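Local coordinates for protein endostatin (Mus musculus, PDB 1KOE) that inhibits angiogenesis as a C-terminal fragment of collagen XVIII and probably binds heparin, at residues Asn67-Leu73 / Ala92-Phe97; Leu124-Cys129 / Ala139-Ala143; Cys129-Glu135 / Ser158-Ser162. All blocks are in the same frame, centred on the assembly; numbering follows the deposited sequence.

In the fold
Interactions 2 and 3 form one continuous region, while interaction 1 lies on the opposite side of the chain's centre, with its centre about 26 Å from each of theirs. Its nearest atoms come no closer than about 12 Å to interaction 2 and 13 Å to interaction 3. Interactions 2 and 3, their centres about 8 Å apart, share C129: its backbone bonds to strand 140-145 and its sulfur is joined to C159. They also meet directly, since A139 O and C159 N are 2.9 Å apart, a probable hydrogen bond. Along the chain interaction 1 is complete before the others start, whereas the segments of 2 and 3 alternate.

Interaction 1: Asn67-Leu73 / Ala92-Phe97; sequences NLKDEVL and ARIFSF
E71 and R93 meet in a side-on salt bridge, carboxylate and guanidinium nearly coplanar at 20°. R93 NH2 reaches E71 OE2 at 2.6 Å and R93 NE reaches E71 OE1 at 3.1 Å, both on syn lone pairs. E71 OE1 also accepts from N67 ND2, which comes in on the anti side, and from a water that links it to R93 N. With so many donors the carboxylate is probably held firmly as the anion.

Among the neutral hydrogen bonds, N67 works as a cross-brace. Its ND2 donates to R93 O at 2.9 Å, almost straight and in the amide plane, while its OD1 accepts from E71 N, just past the turn. CG tucked between backbone N and carbonyl carbon (chi1 65°) lets one amide serve both tasks. A second water ties L68 N to F95 O.

The cation-pi pair is K69 on F95: NZ stands over one face, 3.7 Å from the ring centroid. CD lies over the same face in a CH-pi contact, and the bend at chi4 (51°) brings NZ back over the ring as well. N67 ND2 lies at the ring edge, and F95 CZ points in turn at the guanidinium face of R93.

Apolar contacts are fewer: L68 CB packs on F95 CB at 3.9 Å, and at one end L73 CD2 lies 4.1 Å from A92 CB.

The type I turn N67-D70 belongs to the hairpin between strands 65-66 and 72-74, at the edge of the mixed sheet of this C-type-lectin-like fold, here clasped by the extended loop 92-97.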
ATOM      1  N   ASN A  67      10.977   4.471   3.338  1.00  7.22           N
ATOM      2  CA  ASN A  67      10.475   4.971   2.069  1.00  6.18           C
ATOM      3  C   ASN A  67      11.581   4.861   0.992  1.00  7.48           C
ATOM      4  O   ASN A  67      12.667   4.328   1.260  1.00  8.60           O
ATOM      5  CB  ASN A  67       9.887   6.387   2.200  1.00  7.17           C
ATOM      6  CG  ASN A  67      10.914   7.431   2.579  1.00 10.87           C
ATOM      7  OD1 ASN A  67      12.117   7.257   2.367  1.00 10.05           O
ATOM      8  ND2 ASN A  67      10.432   8.558   3.081  1.00 11.25           N
ATOM      9  N   LEU A  68      11.300   5.359  -0.210  1.00  8.24           N
ATOM     10  CA  LEU A  68      12.230   5.299  -1.330  1.00 10.00           C
ATOM     11  C   LEU A  68      13.604   5.888  -0.995  1.00 12.19           C
ATOM     12  O   LEU A  68      14.625   5.418  -1.504  1.00 13.21           O
ATOM     13  CB  LEU A  68      11.630   6.047  -2.517  1.00 11.80           C
ATOM     14  CG  LEU A  68      12.442   6.046  -3.819  1.00 13.04           C
ATOM     15  CD1 LEU A  68      12.390   4.669  -4.441  1.00 19.40           C
ATOM     16  CD2 LEU A  68      11.897   7.097  -4.785  1.00 14.64           C
ATOM     17  N   LYS A  69      13.605   6.941  -0.178  1.00 10.81           N
ATOM     18  CA  LYS A  69      14.824   7.637   0.235  1.00 13.25           C
ATOM     19  C   LYS A  69      15.441   7.075   1.518  1.00 15.01           C
ATOM     20  O   LYS A  69      16.305   7.713   2.129  1.00 14.89           O
ATOM     21  CB  LYS A  69      14.543   9.132   0.392  1.00 13.08           C
ATOM     22  CG  LYS A  69      14.171   9.820  -0.935  1.00 23.58           C
ATOM     23  CD  LYS A  69      13.857  11.297  -0.754  1.00 35.02           C
ATOM     24  CE  LYS A  69      13.881  12.040  -2.090  1.00 46.91           C
ATOM     25  NZ  LYS A  69      13.051  11.377  -3.146  1.00 57.40           N
ATOM     26  N   ASP A  70      15.016   5.876   1.903  1.00 10.24           N
ATOM     27  CA  ASP A  70      15.512   5.196   3.093  1.00 10.26           C
ATOM     28  C   ASP A  70      15.179   5.852   4.423  1.00 11.53           C
ATOM     29  O   ASP A  70      15.841   5.588   5.425  1.00 14.87           O
ATOM     30  CB  ASP A  70      17.026   4.893   3.008  1.00 10.80           C
ATOM     31  CG  ASP A  70      17.364   3.841   1.967  1.00 16.79           C
ATOM     32  OD1 ASP A  70      16.467   3.150   1.466  1.00 16.98           O
ATOM     33  OD2 ASP A  70      18.550   3.685   1.640  1.00 19.23           O
ATOM     34  N   GLU A  71      14.167   6.712   4.442  1.00  9.33           N
ATOM     35  CA  GLU A  71      13.732   7.338   5.690  1.00  9.28           C
ATOM     36  C   GLU A  71      12.854   6.320   6.399  1.00 11.06           C
ATOM     37  O   GLU A  71      11.940   5.730   5.793  1.00 10.86           O
ATOM     38  CB  GLU A  71      12.963   8.613   5.388  1.00 10.70           C
ATOM     39  CG  GLU A  71      13.848   9.572   4.615  1.00 13.38           C
ATOM     40  CD  GLU A  71      13.176  10.845   4.158  1.00 22.15           C
ATOM     41  OE1 GLU A  71      11.925  10.893   3.971  1.00 15.62           O
ATOM     42  OE2 GLU A  71      13.942  11.817   3.960  1.00 27.12           O
ATOM     43  N   VAL A  72      13.156   6.072   7.667  1.00  9.59           N
ATOM     44  CA  VAL A  72      12.439   5.069   8.438  1.00 10.86           C
ATOM     45  C   VAL A  72      11.013   5.461   8.733  1.00 13.44           C
ATOM     46  O   VAL A  72      10.756   6.561   9.237  1.00 14.37           O
ATOM     47  CB  VAL A  72      13.186   4.722   9.738  1.00 11.29           C
ATOM     48  CG1 VAL A  72      12.486   3.575  10.476  1.00 11.00           C
ATOM     49  CG2 VAL A  72      14.633   4.371   9.418  1.00 11.82           C
ATOM     50  N   LEU A  73      10.089   4.562   8.388  1.00 10.99           N
ATOM     51  CA  LEU A  73       8.646   4.775   8.586  1.00 11.77           C
ATOM     52  C   LEU A  73       8.095   3.995   9.767  1.00 11.30           C
ATOM     53  O   LEU A  73       7.223   4.472  10.482  1.00 13.41           O
ATOM     54  CB  LEU A  73       7.863   4.371   7.326  1.00 10.60           C
ATOM     55  CG  LEU A  73       8.286   5.024   6.012  1.00 11.69           C
ATOM     56  CD1 LEU A  73       7.462   4.446   4.895  1.00 15.27           C
ATOM     57  CD2 LEU A  73       8.122   6.520   6.057  1.00 15.32           C
ATOM     58  N   ALA A  92       6.252  11.750   8.405  1.00 25.56           N
ATOM     59  CA  ALA A  92       6.627  10.623   7.534  1.00 22.10           C
ATOM     60  C   ALA A  92       6.225  10.984   6.112  1.00 18.87           C
ATOM     61  O   ALA A  92       5.163  11.556   5.907  1.00 21.82           O
ATOM     62  CB  ALA A  92       5.891   9.345   7.964  1.00 21.32           C
ATOM     63  N   ARG A  93       7.089  10.691   5.150  1.00 16.13           N
ATOM     64  CA  ARG A  93       6.842  10.983   3.733  1.00 14.81           C
ATOM     65  C   ARG A  93       6.805   9.692   2.923  1.00 12.29           C
ATOM     66  O   ARG A  93       7.554   8.749   3.204  1.00 13.37           O
ATOM     67  CB  ARG A  93       7.985  11.810   3.145  1.00 14.64           C
ATOM     68  CG  ARG A  93       8.111  13.177   3.692  1.00 26.70           C
ATOM     69  CD  ARG A  93       9.097  13.950   2.870  1.00 26.86           C
ATOM     70  NE  ARG A  93      10.474  13.470   2.996  1.00 27.65           N
ATOM     71  CZ  ARG A  93      11.515  14.118   2.475  1.00 34.32           C
ATOM     72  NH1 ARG A  93      11.306  15.250   1.807  1.00 31.38           N
ATOM     73  NH2 ARG A  93      12.748  13.644   2.596  1.00 28.97           N
ATOM     74  N   ILE A  94       5.947   9.657   1.917  1.00  9.91           N
ATOM     75  CA  ILE A  94       5.890   8.502   1.041  1.00 10.26           C
ATOM     76  C   ILE A  94       6.109   9.008  -0.369  1.00  9.79           C
ATOM     77  O   ILE A  94       5.462   9.961  -0.809  1.00 10.47           O
ATOM     78  CB  ILE A  94       4.559   7.729   1.153  1.00 13.89           C
ATOM     79  CG1 ILE A  94       4.437   7.143   2.572  1.00 16.94           C
ATOM     80  CG2 ILE A  94       4.495   6.626   0.066  1.00 13.66           C
ATOM     81  CD1 ILE A  94       3.206   6.324   2.810  1.00 20.65           C
ATOM     82  N   PHE A  95       7.125   8.450  -1.015  1.00 10.02           N
ATOM     83  CA  PHE A  95       7.488   8.801  -2.391  1.00 10.35           C
ATOM     84  C   PHE A  95       7.052   7.724  -3.396  1.00 10.13           C
ATOM     85  O   PHE A  95       7.021   6.528  -3.072  1.00  9.50           O
ATOM     86  CB  PHE A  95       9.015   8.956  -2.516  1.00  8.78           C
ATOM     87  CG  PHE A  95       9.570  10.072  -1.700  1.00 11.12           C
ATOM     88  CD1 PHE A  95       9.621  11.354  -2.214  1.00 16.49           C
ATOM     89  CD2 PHE A  95      10.026   9.851  -0.410  1.00 12.05           C
ATOM     90  CE1 PHE A  95      10.117  12.413  -1.444  1.00 16.99           C
ATOM     91  CE2 PHE A  95      10.517  10.899   0.352  1.00 19.05           C
ATOM     92  CZ  PHE A  95      10.559  12.182  -0.170  1.00 13.69           C
ATOM     93  N   SER A  96       6.729   8.167  -4.608  1.00  9.09           N
ATOM     94  CA  SER A  96       6.396   7.263  -5.701  1.00  8.23           C
ATOM     95  C   SER A  96       7.752   6.779  -6.262  1.00 10.53           C
ATOM     96  O   SER A  96       8.811   7.315  -5.876  1.00  9.05           O
ATOM     97  CB  SER A  96       5.632   8.023  -6.770  1.00  7.47           C
ATOM     98  OG  SER A  96       6.405   9.099  -7.259  1.00 11.40           O
ATOM     99  N   PHE A  97       7.722   5.815  -7.187  1.00  8.96           N
ATOM    100  CA  PHE A  97       8.953   5.272  -7.775  1.00  8.36           C
ATOM    101  C   PHE A  97       9.780   6.352  -8.461  1.00 10.56           C
ATOM    102  O   PHE A  97      11.016   6.344  -8.371  1.00 10.48           O
ATOM    103  CB  PHE A  97       8.637   4.143  -8.765  1.00  8.82           C
ATOM    104  CG  PHE A  97       8.254   2.857  -8.098  1.00  7.88           C
ATOM    105  CD1 PHE A  97       9.233   2.040  -7.522  1.00  7.40           C
ATOM    106  CD2 PHE A  97       6.914   2.473  -8.011  1.00  9.14           C
ATOM    107  CE1 PHE A  97       8.895   0.867  -6.859  1.00  9.69           C
ATOM    108  CE2 PHE A  97       6.555   1.299  -7.355  1.00  9.95           C
ATOM    109  CZ  PHE A  97       7.550   0.489  -6.771  1.00 10.14           C
TER
HETATM  110  O   HOH W   1       8.458   5.749  -0.769  1.00  7.88           O
HETATM  111  O   HOH W   2       9.896  10.127   5.956  1.00 21.81           O

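Interaction 2: Leu124-Cys129 / Ala139-Ala143; sequences LMESYC and ATGQA
S127 points its hydroxyl between two side chains of 139-143 and bonds to both. With OG anti to the backbone N (chi1 -154°), it donates to Q142 OE1 at 2.9 Å, tilted 20° from the amide's carbonyl plane, and accepts a longer bond of 3.3 Å from T140 OG1. The side chains of T140 and Q142 therefore close on S127 together, with G141 between them in sequence.

L124 lies across Q142 obliquely: its methyl CD1 rests over the flat of the amide, 3.5 Å from Q142 CD. The amide is thus touched by a methyl on this face while its oxygen takes the serine; Q142 NE2 bonds to Q154 OE1, so both polar atoms of this buried group are satisfied.

Beneath the side chains, 124-129 makes a single beta bridge, Y128 with G141, on strand 140-145, the central strand of the three-stranded antiparallel sheet. Q142 N donates to S127 O at 2.8 Å and C129 N to T140 O at 3.0 Å, one bond each side of the bridge. A type I turn, L124 to S127, delivers the chain to this point.

The side chain of Y128 heads away from the strand and touches R47, and its ring carries L124 O over one face. C129 SG passes 3.7 Å from G141 CA, close against a residue that has no side chain there.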
ATOM      1  N   LEU A 124     -10.782  -8.158   3.556  1.00 10.67           N
ATOM      2  CA  LEU A 124     -12.178  -7.777   3.771  1.00 10.49           C
ATOM      3  C   LEU A 124     -12.901  -8.088   2.462  1.00 11.08           C
ATOM      4  O   LEU A 124     -12.924  -7.275   1.548  1.00 12.60           O
ATOM      5  CB  LEU A 124     -12.298  -6.288   4.113  1.00 11.75           C
ATOM      6  CG  LEU A 124     -11.760  -5.887   5.483  1.00 15.29           C
ATOM      7  CD1 LEU A 124     -11.912  -4.389   5.676  1.00 14.39           C
ATOM      8  CD2 LEU A 124     -12.494  -6.628   6.588  1.00 18.88           C
ATOM      9  N   MET A 125     -13.489  -9.280   2.376  1.00 13.03           N
ATOM     10  CA  MET A 125     -14.162  -9.717   1.168  1.00 15.60           C
ATOM     11  C   MET A 125     -15.314  -8.856   0.728  1.00 15.15           C
ATOM     12  O   MET A 125     -15.649  -8.842  -0.448  1.00 18.38           O
ATOM     13  CB  MET A 125     -14.586 -11.170   1.295  1.00 21.23           C
ATOM     14  CG  MET A 125     -13.388 -12.092   1.489  1.00 42.59           C
ATOM     15  SD  MET A 125     -13.723 -13.829   1.108  1.00 54.60           S
ATOM     16  CE  MET A 125     -12.501 -14.131  -0.207  1.00 55.07           C
ATOM     17  N   GLU A 126     -15.897  -8.104   1.651  1.00 12.77           N
ATOM     18  CA  GLU A 126     -16.991  -7.218   1.289  1.00 16.03           C
ATOM     19  C   GLU A 126     -16.475  -5.808   1.029  1.00 17.27           C
ATOM     20  O   GLU A 126     -17.254  -4.906   0.712  1.00 16.53           O
ATOM     21  CB  GLU A 126     -18.054  -7.162   2.390  1.00 20.28           C
ATOM     22  CG  GLU A 126     -18.647  -8.514   2.776  1.00 34.89           C
ATOM     23  CD  GLU A 126     -19.401  -9.186   1.645  1.00 42.80           C
ATOM     24  OE1 GLU A 126     -19.929  -8.476   0.760  1.00 45.67           O
ATOM     25  OE2 GLU A 126     -19.467 -10.435   1.651  1.00 55.63           O
ATOM     26  N   SER A 127     -15.166  -5.606   1.147  1.00 13.09           N
ATOM     27  CA  SER A 127     -14.629  -4.276   0.936  1.00 10.58           C
ATOM     28  C   SER A 127     -13.244  -4.230   0.293  1.00 10.61           C
ATOM     29  O   SER A 127     -12.283  -3.672   0.840  1.00 10.80           O
ATOM     30  CB  SER A 127     -14.654  -3.473   2.234  1.00  9.25           C
ATOM     31  OG  SER A 127     -14.707  -2.093   1.921  1.00 16.12           O
ATOM     32  N   TYR A 128     -13.152  -4.848  -0.872  1.00  8.72           N
ATOM     33  CA  TYR A 128     -11.922  -4.818  -1.634  1.00 10.84           C
ATOM     34  C   TYR A 128     -12.182  -4.718  -3.136  1.00  9.39           C
ATOM     35  O   TYR A 128     -11.439  -5.250  -3.968  1.00  8.37           O
ATOM     36  CB  TYR A 128     -10.942  -5.940  -1.250  1.00 11.87           C
ATOM     37  CG  TYR A 128     -11.365  -7.385  -1.430  1.00  8.78           C
ATOM     38  CD1 TYR A 128     -12.548  -7.742  -2.090  1.00 11.39           C
ATOM     39  CD2 TYR A 128     -10.549  -8.403  -0.933  1.00  8.95           C
ATOM     40  CE1 TYR A 128     -12.898  -9.099  -2.246  1.00 12.07           C
ATOM     41  CE2 TYR A 128     -10.884  -9.745  -1.076  1.00 11.41           C
ATOM     42  CZ  TYR A 128     -12.055 -10.087  -1.736  1.00 17.30           C
ATOM     43  OH  TYR A 128     -12.350 -11.419  -1.905  1.00 16.79           O
ATOM     44  N   CYS A 129     -13.233  -3.961  -3.465  1.00  8.27           N
ATOM     45  CA  CYS A 129     -13.634  -3.701  -4.848  1.00  8.39           C
ATOM     46  C   CYS A 129     -13.682  -4.959  -5.714  1.00  7.82           C
ATOM     47  O   CYS A 129     -13.193  -4.958  -6.839  1.00  8.83           O
ATOM     48  CB  CYS A 129     -12.722  -2.641  -5.463  1.00  9.42           C
ATOM     49  SG  CYS A 129     -12.832  -1.042  -4.601  1.00  8.90           S
ATOM     50  N   ALA A 139     -19.818  -0.134  -5.426  1.00 12.83           N
ATOM     51  CA  ALA A 139     -18.960  -1.080  -4.714  1.00 12.40           C
ATOM     52  C   ALA A 139     -17.958  -0.315  -3.840  1.00 10.43           C
ATOM     53  O   ALA A 139     -17.632   0.836  -4.147  1.00 10.44           O
ATOM     54  CB  ALA A 139     -18.228  -1.962  -5.702  1.00 10.70           C
ATOM     55  N   THR A 140     -17.478  -0.945  -2.766  1.00  9.22           N
ATOM     56  CA  THR A 140     -16.510  -0.284  -1.901  1.00  9.06           C
ATOM     57  C   THR A 140     -15.220  -1.056  -1.680  1.00 10.02           C
ATOM     58  O   THR A 140     -15.155  -2.288  -1.843  1.00 10.24           O
ATOM     59  CB  THR A 140     -17.078   0.067  -0.490  1.00 14.14           C
ATOM     60  OG1 THR A 140     -17.359  -1.135   0.233  1.00 21.05           O
ATOM     61  CG2 THR A 140     -18.330   0.931  -0.604  1.00 17.07           C
ATOM     62  N   GLY A 141     -14.208  -0.305  -1.262  1.00 10.62           N
ATOM     63  CA  GLY A 141     -12.913  -0.861  -0.941  1.00 10.07           C
ATOM     64  C   GLY A 141     -12.451  -0.177   0.330  1.00  9.01           C
ATOM     65  O   GLY A 141     -12.736   1.007   0.535  1.00 10.30           O
ATOM     66  N   GLN A 142     -11.769  -0.911   1.197  1.00  7.20           N
ATOM     67  CA  GLN A 142     -11.282  -0.323   2.437  1.00  7.37           C
ATOM     68  C   GLN A 142     -10.040   0.525   2.115  1.00  8.48           C
ATOM     69  O   GLN A 142      -9.100   0.064   1.463  1.00  8.67           O
ATOM     70  CB  GLN A 142     -10.976  -1.401   3.474  1.00  6.93           C
ATOM     71  CG  GLN A 142     -11.222  -0.954   4.902  1.00  7.69           C
ATOM     72  CD  GLN A 142     -12.712  -0.962   5.275  1.00 14.20           C
ATOM     73  OE1 GLN A 142     -13.594  -0.992   4.414  1.00 12.46           O
ATOM     74  NE2 GLN A 142     -12.986  -0.962   6.562  1.00 13.42           N
ATOM     75  N   ALA A 143     -10.057   1.766   2.572  1.00  7.19           N
ATOM     76  CA  ALA A 143      -8.992   2.712   2.290  1.00  7.73           C
ATOM     77  C   ALA A 143      -8.629   3.478   3.543  1.00  9.97           C
ATOM     78  O   ALA A 143      -9.341   3.412   4.547  1.00 11.40           O
ATOM     79  CB  ALA A 143      -9.432   3.684   1.192  1.00  9.40           C
TER
HETATM   80  O   HOH W   3     -17.546  -4.007  -2.475  1.00 34.76           O

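Interaction 3: Cys129-Glu135 / Ser158-Ser162; sequences CETWRTE and SCHNS
C129 and C159 are joined by a disulfide that springs from a left-handed helical turn: C129 through W132 all have positive phi and psi, a rare conformation for four successive non-glycine residues. The turn is only weakly bonded: R133 N bonds to C129 O at 3.0 Å, the other backbone bonds there being weak. C129 SG and C159 SG are 2.0 Å apart, with chi3 -99°. In both cysteines SG stands anti to the carbonyl carbon, although the backbones differ, left-handed at C129 and right-handed at C159.

No hydrogen bond crosses between the segments; beyond the sulfurs they are held by close packing. T134 O sits 3.4 Å from C159 CB, beside the bridge, and E135 CA makes a CA-H...O contact of 3.5 Å to C159 O. H160, its CG anti to the backbone N (chi1 -167°), presents the ring edge to the chain of E135: CD2 lies 3.1 Å from E135 O, which is in the ring plane. The E135 carboxylate stands at 81° to that ring and touches it lightly, OE2 being 3.8 Å from H160 CD2, while its OE1 is bonded to S14 OG.

C159 and H160 are the middle residues of a type I turn, S158 to N161. S158 OG accepts from H160 N at 3.3 Å, an ST turn, and S158 O takes both the backbone N and ND2 of N161. These bonds lie within the turn that carries C159.

The disulfide thus ties the left-handed turn 129-132 to the loop leaving strand 155-158, an edge strand of the three-stranded sheet. Backbone bonds link C159 to A139 just before strand 140-145 and to G15, while the W132 ring meets W114 at the end of strand 112-114.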
ATOM      1  N   CYS A 129     -13.233  -3.961  -3.465  1.00  8.27           N
ATOM      2  CA  CYS A 129     -13.634  -3.701  -4.848  1.00  8.39           C
ATOM      3  C   CYS A 129     -13.682  -4.959  -5.714  1.00  7.82           C
ATOM      4  O   CYS A 129     -13.193  -4.958  -6.839  1.00  8.83           O
ATOM      5  CB  CYS A 129     -12.722  -2.641  -5.463  1.00  9.42           C
ATOM      6  SG  CYS A 129     -12.832  -1.042  -4.601  1.00  8.90           S
ATOM      7  N   GLU A 130     -14.277  -6.019  -5.166  1.00  8.61           N
ATOM      8  CA  GLU A 130     -14.403  -7.297  -5.857  1.00 11.70           C
ATOM      9  C   GLU A 130     -13.015  -7.741  -6.338  1.00 11.52           C
ATOM     10  O   GLU A 130     -12.772  -8.014  -7.523  1.00 11.15           O
ATOM     11  CB  GLU A 130     -15.435  -7.158  -6.975  1.00 12.76           C
ATOM     12  CG  GLU A 130     -16.806  -6.770  -6.369  1.00 24.58           C
ATOM     13  CD  GLU A 130     -17.848  -6.300  -7.370  1.00 39.48           C
ATOM     14  OE1 GLU A 130     -17.688  -6.532  -8.590  1.00 42.95           O
ATOM     15  OE2 GLU A 130     -18.843  -5.694  -6.908  1.00 49.08           O
ATOM     16  N   THR A 131     -12.130  -7.817  -5.350  1.00  9.46           N
ATOM     17  CA  THR A 131     -10.730  -8.158  -5.526  1.00  9.65           C
ATOM     18  C   THR A 131     -10.064  -7.292  -6.601  1.00 10.00           C
ATOM     19  O   THR A 131      -9.345  -7.765  -7.480  1.00 10.46           O
ATOM     20  CB  THR A 131     -10.462  -9.703  -5.615  1.00 15.01           C
ATOM     21  OG1 THR A 131      -9.053  -9.957  -5.464  1.00 18.73           O
ATOM     22  CG2 THR A 131     -10.966 -10.297  -6.901  1.00 12.06           C
ATOM     23  N   TRP A 132     -10.321  -5.985  -6.487  1.00  8.83           N
ATOM     24  CA  TRP A 132      -9.746  -4.948  -7.345  1.00  7.33           C
ATOM     25  C   TRP A 132     -10.048  -5.095  -8.818  1.00  9.24           C
ATOM     26  O   TRP A 132      -9.218  -4.808  -9.684  1.00  9.17           O
ATOM     27  CB  TRP A 132      -8.237  -4.835  -7.066  1.00  6.91           C
ATOM     28  CG  TRP A 132      -7.983  -4.785  -5.585  1.00  7.44           C
ATOM     29  CD1 TRP A 132      -7.461  -5.778  -4.801  1.00  8.91           C
ATOM     30  CD2 TRP A 132      -8.385  -3.737  -4.688  1.00  9.25           C
ATOM     31  NE1 TRP A 132      -7.524  -5.421  -3.470  1.00  9.46           N
ATOM     32  CE2 TRP A 132      -8.086  -4.174  -3.372  1.00  9.60           C
ATOM     33  CE3 TRP A 132      -8.975  -2.475  -4.872  1.00  9.02           C
ATOM     34  CZ2 TRP A 132      -8.360  -3.385  -2.244  1.00 10.78           C
ATOM     35  CZ3 TRP A 132      -9.246  -1.697  -3.758  1.00  8.88           C
ATOM     36  CH2 TRP A 132      -8.942  -2.153  -2.464  1.00  9.58           C
ATOM     37  N   ARG A 133     -11.285  -5.480  -9.094  1.00  8.34           N
ATOM     38  CA  ARG A 133     -11.720  -5.658 -10.460  1.00 10.31           C
ATOM     39  C   ARG A 133     -12.791  -4.660 -10.907  1.00 13.63           C
ATOM     40  O   ARG A 133     -13.059  -4.533 -12.105  1.00 17.45           O
ATOM     41  CB  ARG A 133     -12.215  -7.097 -10.671  1.00 12.83           C
ATOM     42  CG  ARG A 133     -11.101  -8.131 -10.634  1.00 13.79           C
ATOM     43  CD  ARG A 133     -11.594  -9.505 -11.082  1.00 21.22           C
ATOM     44  NE  ARG A 133     -10.469 -10.437 -11.121  1.00 39.86           N
ATOM     45  CZ  ARG A 133     -10.425 -11.602 -10.473  1.00 53.84           C
ATOM     46  NH1 ARG A 133     -11.466 -12.005  -9.741  1.00 52.16           N
ATOM     47  NH2 ARG A 133      -9.291 -12.302 -10.454  1.00 58.09           N
ATOM     48  N   THR A 134     -13.347  -3.892  -9.980  1.00 10.29           N
ATOM     49  CA  THR A 134     -14.384  -2.961 -10.372  1.00 10.70           C
ATOM     50  C   THR A 134     -14.160  -1.545  -9.879  1.00  7.92           C
ATOM     51  O   THR A 134     -13.564  -1.337  -8.820  1.00 12.00           O
ATOM     52  CB  THR A 134     -15.764  -3.434  -9.851  1.00 12.98           C
ATOM     53  OG1 THR A 134     -16.806  -2.636 -10.452  1.00 14.76           O
ATOM     54  CG2 THR A 134     -15.832  -3.308  -8.331  1.00 11.47           C
ATOM     55  N   GLU A 135     -14.606  -0.581 -10.673  1.00  8.88           N
ATOM     56  CA  GLU A 135     -14.524   0.821 -10.295  1.00 11.22           C
ATOM     57  C   GLU A 135     -15.944   1.429 -10.253  1.00 12.64           C
ATOM     58  O   GLU A 135     -16.113   2.652 -10.291  1.00 14.03           O
ATOM     59  CB  GLU A 135     -13.595   1.609 -11.230  1.00 12.02           C
ATOM     60  CG  GLU A 135     -13.999   1.678 -12.714  1.00 13.79           C
ATOM     61  CD  GLU A 135     -13.265   2.810 -13.423  1.00 24.86           C
ATOM     62  OE1 GLU A 135     -12.036   2.695 -13.612  1.00 25.32           O
ATOM     63  OE2 GLU A 135     -13.901   3.837 -13.754  1.00 26.85           O
ATOM     64  N   SER A 158     -15.976   4.373  -2.025  1.00  9.52           N
ATOM     65  CA  SER A 158     -16.477   3.946  -3.327  1.00 10.89           C
ATOM     66  C   SER A 158     -15.281   3.592  -4.213  1.00  9.64           C
ATOM     67  O   SER A 158     -14.309   4.359  -4.309  1.00  9.24           O
ATOM     68  CB  SER A 158     -17.261   5.073  -4.003  1.00 10.02           C
ATOM     69  OG  SER A 158     -17.516   4.808  -5.372  1.00 10.54           O
ATOM     70  N   CYS A 159     -15.419   2.482  -4.925  1.00  8.90           N
ATOM     71  CA  CYS A 159     -14.380   1.991  -5.815  1.00 10.24           C
ATOM     72  C   CYS A 159     -14.102   2.896  -6.995  1.00  9.59           C
ATOM     73  O   CYS A 159     -13.099   2.729  -7.697  1.00  9.50           O
ATOM     74  CB  CYS A 159     -14.734   0.588  -6.286  1.00  8.51           C
ATOM     75  SG  CYS A 159     -14.788  -0.575  -4.893  1.00 10.52           S
ATOM     76  N   HIS A 160     -14.990   3.851  -7.231  1.00  8.62           N
ATOM     77  CA  HIS A 160     -14.803   4.768  -8.330  1.00  9.50           C
ATOM     78  C   HIS A 160     -13.728   5.855  -8.038  1.00  9.12           C
ATOM     79  O   HIS A 160     -13.302   6.588  -8.940  1.00 11.63           O
ATOM     80  CB  HIS A 160     -16.139   5.394  -8.723  1.00  9.64           C
ATOM     81  CG  HIS A 160     -16.092   6.099 -10.035  1.00  9.70           C
ATOM     82  ND1 HIS A 160     -15.949   7.462 -10.139  1.00 14.69           N
ATOM     83  CD2 HIS A 160     -16.130   5.620 -11.296  1.00 15.57           C
ATOM     84  CE1 HIS A 160     -15.900   7.799 -11.417  1.00 19.73           C
ATOM     85  NE2 HIS A 160     -16.010   6.697 -12.139  1.00 23.00           N
ATOM     86  N   ASN A 161     -13.321   5.973  -6.777  1.00  8.35           N
ATOM     87  CA  ASN A 161     -12.282   6.924  -6.392  1.00  8.97           C
ATOM     88  C   ASN A 161     -10.904   6.482  -6.924  1.00 10.39           C
ATOM     89  O   ASN A 161     -10.610   5.281  -6.985  1.00 11.28           O
ATOM     90  CB  ASN A 161     -12.189   7.002  -4.862  1.00  8.79           C
ATOM     91  CG  ASN A 161     -13.291   7.850  -4.247  1.00  8.51           C
ATOM     92  OD1 ASN A 161     -13.290   9.065  -4.377  1.00 11.82           O
ATOM     93  ND2 ASN A 161     -14.212   7.209  -3.560  1.00 11.49           N
ATOM     94  N   SER A 162     -10.068   7.460  -7.262  1.00 10.29           N
ATOM     95  CA  SER A 162      -8.699   7.217  -7.736  1.00 10.47           C
ATOM     96  C   SER A 162      -7.797   7.578  -6.563  1.00 10.29           C
ATOM     97  O   SER A 162      -7.622   8.759  -6.253  1.00 11.16           O
ATOM     98  CB  SER A 162      -8.359   8.080  -8.964  1.00 14.97           C
ATOM     99  OG  SER A 162      -8.964   7.555 -10.137  1.00 28.18           O
TER